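Local coordinates for protein uroporphyrinogen III cosynthase (HemD) (Helicobacter pylori, PDB 3P9Z) that probably catalyses the cyclisation of the linear tetrapyrrole hydroxymethylbilane to uroporphyrinogen III, with loss of water, in porphyrin biosynthesis, at residues 115-120 and 124-129. Residues are numbered along the deposited sequence; the frame is centred on the assembly and turned at random.
With MLI (malonate ion), chain B.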
loop_
_atom_site.group_PDB
_atom_site.type_symbol
_atom_site.label_atom_id
_atom_site.label_comp_id
_atom_site.label_asym_id
_atom_site.label_seq_id
_atom_site.Cartn_x
_atom_site.Cartn_y
_atom_site.Cartn_z
ATOM N N TYR A 115 -7.901 -3.552 14.560
ATOM C CA TYR A 115 -7.089 -3.038 13.462
ATOM C C TYR A 115 -6.703 -4.173 12.512
ATOM O O TYR A 115 -5.937 -5.054 12.875
ATOM C CB TYR A 115 -5.839 -2.367 14.041
ATOM C CG TYR A 115 -4.846 -1.845 13.034
ATOM C CD1 TYR A 115 -5.256 -1.340 11.794
ATOM C CD2 TYR A 115 -3.489 -1.798 13.350
ATOM C CE1 TYR A 115 -4.322 -0.835 10.873
ATOM C CE2 TYR A 115 -2.549 -1.290 12.448
ATOM C CZ TYR A 115 -2.966 -0.811 11.218
ATOM O OH TYR A 115 -2.019 -0.318 10.336
ATOM N N LEU A 116 -7.224 -4.138 11.291
ATOM C CA LEU A 116 -6.878 -5.155 10.288
ATOM C C LEU A 116 -5.698 -4.632 9.484
ATOM O O LEU A 116 -5.810 -3.629 8.758
ATOM C CB LEU A 116 -8.103 -5.519 9.424
ATOM C CG LEU A 116 -9.202 -5.970 10.424
ATOM C CD1 LEU A 116 -10.614 -5.575 10.063
ATOM C CD2 LEU A 116 -9.148 -7.444 10.839
ATOM N N ARG A 117 -4.553 -5.291 9.640
ATOM C CA ARG A 117 -3.286 -4.662 9.273
ATOM C C ARG A 117 -2.336 -5.526 8.426
ATOM O O ARG A 117 -2.542 -6.740 8.268
ATOM C CB ARG A 117 -2.568 -4.197 10.549
ATOM C CG ARG A 117 -2.128 -5.346 11.457
ATOM C CD ARG A 117 -0.983 -4.942 12.390
ATOM N NE ARG A 117 0.219 -4.505 11.661
ATOM C CZ ARG A 117 1.156 -3.693 12.159
ATOM N NH1 ARG A 117 1.056 -3.200 13.395
ATOM N NH2 ARG A 117 2.205 -3.367 11.413
ATOM N N ALA A 118 -1.300 -4.871 7.906
ATOM C CA ALA A 118 -0.178 -5.514 7.248
ATOM C C ALA A 118 0.763 -6.145 8.271
ATOM O O ALA A 118 0.846 -5.702 9.424
ATOM C CB ALA A 118 0.582 -4.501 6.421
ATOM N N LYS A 119 1.468 -7.182 7.834
ATOM C CA LYS A 119 2.483 -7.826 8.658
ATOM C C LYS A 119 3.635 -6.873 8.886
ATOM O O LYS A 119 4.194 -6.816 9.967
ATOM C CB LYS A 119 3.018 -9.089 7.970
ATOM C CG LYS A 119 3.892 -9.955 8.870
ATOM C CD LYS A 119 3.888 -11.405 8.408
ATOM C CE LYS A 119 4.332 -12.355 9.528
ATOM N NZ LYS A 119 3.649 -13.700 9.402
ATOM N N GLU A 120 3.993 -6.139 7.843
ATOM C CA GLU A 120 5.153 -5.262 7.891
ATOM C C GLU A 120 4.803 -3.971 8.611
ATOM O O GLU A 120 3.650 -3.535 8.621
ATOM C CB GLU A 120 5.715 -5.002 6.480
ATOM C CG GLU A 120 4.719 -4.369 5.502
ATOM C CD GLU A 120 3.811 -5.379 4.774
ATOM O OE1 GLU A 120 3.052 -4.950 3.876
ATOM O OE2 GLU A 120 3.854 -6.592 5.076
ATOM N N SER A 124 3.245 2.269 11.739
ATOM C CA SER A 124 3.055 1.885 13.155
ATOM C C SER A 124 1.882 2.602 13.842
ATOM O O SER A 124 2.041 3.269 14.874
ATOM C CB SER A 124 4.359 1.955 13.975
ATOM O OG SER A 124 5.115 3.114 13.673
ATOM N N LEU A 125 0.696 2.442 13.262
ATOM C CA LEU A 125 -0.522 2.981 13.851
ATOM C C LEU A 125 -0.764 2.379 15.242
ATOM O O LEU A 125 -1.405 3.004 16.075
ATOM C CB LEU A 125 -1.730 2.768 12.921
ATOM C CG LEU A 125 -3.133 3.137 13.427
ATOM C CD1 LEU A 125 -3.350 4.629 13.437
ATOM C CD2 LEU A 125 -4.209 2.459 12.593
ATOM N N ASP A 126 -0.230 1.182 15.495
ATOM C CA ASP A 126 -0.352 0.560 16.815
ATOM C C ASP A 126 0.234 1.425 17.937
ATOM O O ASP A 126 -0.353 1.513 19.018
ATOM C CB ASP A 126 0.235 -0.862 16.843
ATOM C CG ASP A 126 1.722 -0.914 16.484
ATOM O OD1 ASP A 126 2.131 -0.284 15.479
ATOM O OD2 ASP A 126 2.483 -1.610 17.206
ATOM N N THR A 127 1.377 2.064 17.679
ATOM C CA THR A 127 2.000 2.967 18.654
ATOM C C THR A 127 1.141 4.215 18.819
ATOM O O THR A 127 0.872 4.640 19.948
ATOM C CB THR A 127 3.448 3.377 18.266
ATOM O OG1 THR A 127 3.437 4.119 17.037
ATOM C CG2 THR A 127 4.335 2.154 18.115
ATOM N N ILE A 128 0.696 4.778 17.691
ATOM C CA ILE A 128 -0.184 5.954 17.686
ATOM C C ILE A 128 -1.491 5.704 18.473
ATOM O O ILE A 128 -1.921 6.542 19.268
ATOM C CB ILE A 128 -0.495 6.411 16.243
ATOM C CG1 ILE A 128 0.817 6.727 15.491
ATOM C CG2 ILE A 128 -1.451 7.613 16.257
ATOM C CD1 ILE A 128 0.669 6.949 13.974
ATOM N N LEU A 129 -2.101 4.541 18.260
ATOM C CA LEU A 129 -3.288 4.154 19.016
ATOM C C LEU A 129 -3.005 4.016 20.514
ATOM O O LEU A 129 -3.739 4.570 21.336
ATOM C CB LEU A 129 -3.878 2.864 18.450
ATOM C CG LEU A 129 -4.550 2.975 17.077
ATOM C CD1 LEU A 129 -4.895 1.588 16.542
ATOM C CD2 LEU A 129 -5.795 3.877 17.126
HETATM C C1 MLI B . 1.170 -1.083 9.125
HETATM C C2 MLI B . 1.541 -0.435 10.445
HETATM C C3 MLI B . 0.626 -0.039 8.170
HETATM O O6 MLI B . 2.750 -0.382 10.771
HETATM O O7 MLI B . 0.626 0.021 11.172
HETATM O O8 MLI B . -0.239 -0.385 7.339
HETATM O O9 MLI B . 1.053 1.133 8.225
#
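Tyr115 meets Leu125 where strand 112-118 passes the first turn of helix 125-131, in a beta-alpha-beta unit completed by strand 135-146. With CG anti to the backbone N (chi1 177°), the phenol reaches toward the helix start, and Leu125 CD2 lies over one ring face, 3.8 Å from the ring centroid, in a CH-pi contact. Arg117 CB rests against the opposite face, toward its rim. At the ring's edge, Tyr115 OH donates to O7 of a bound malonate over 2.8 Å and is also hydrogen-bonded to Thr44. Two residues on, Arg117 bends at chi3 (-60°), which curls its guanidinium against the turn after the strand: NE bonds Ala118 O at 2.6 Å, nearly straight, and NH2 reaches Glu120 O. One guanidinium face is thereby presented to the malonate, while NH1 makes a long salt bridge of 3.7 Å to Asp126 OD1, the two planar groups turned 70° apart. Leu125 N, at the helix start, bonds malonate O7 at 3.2 Å; Val122 N and Ser123 OG of the preceding loop add further bonds. Together these groups grip a malonate probably from the crystallisation liquor, which suggests a site able to receive carboxylates such as the substrate's.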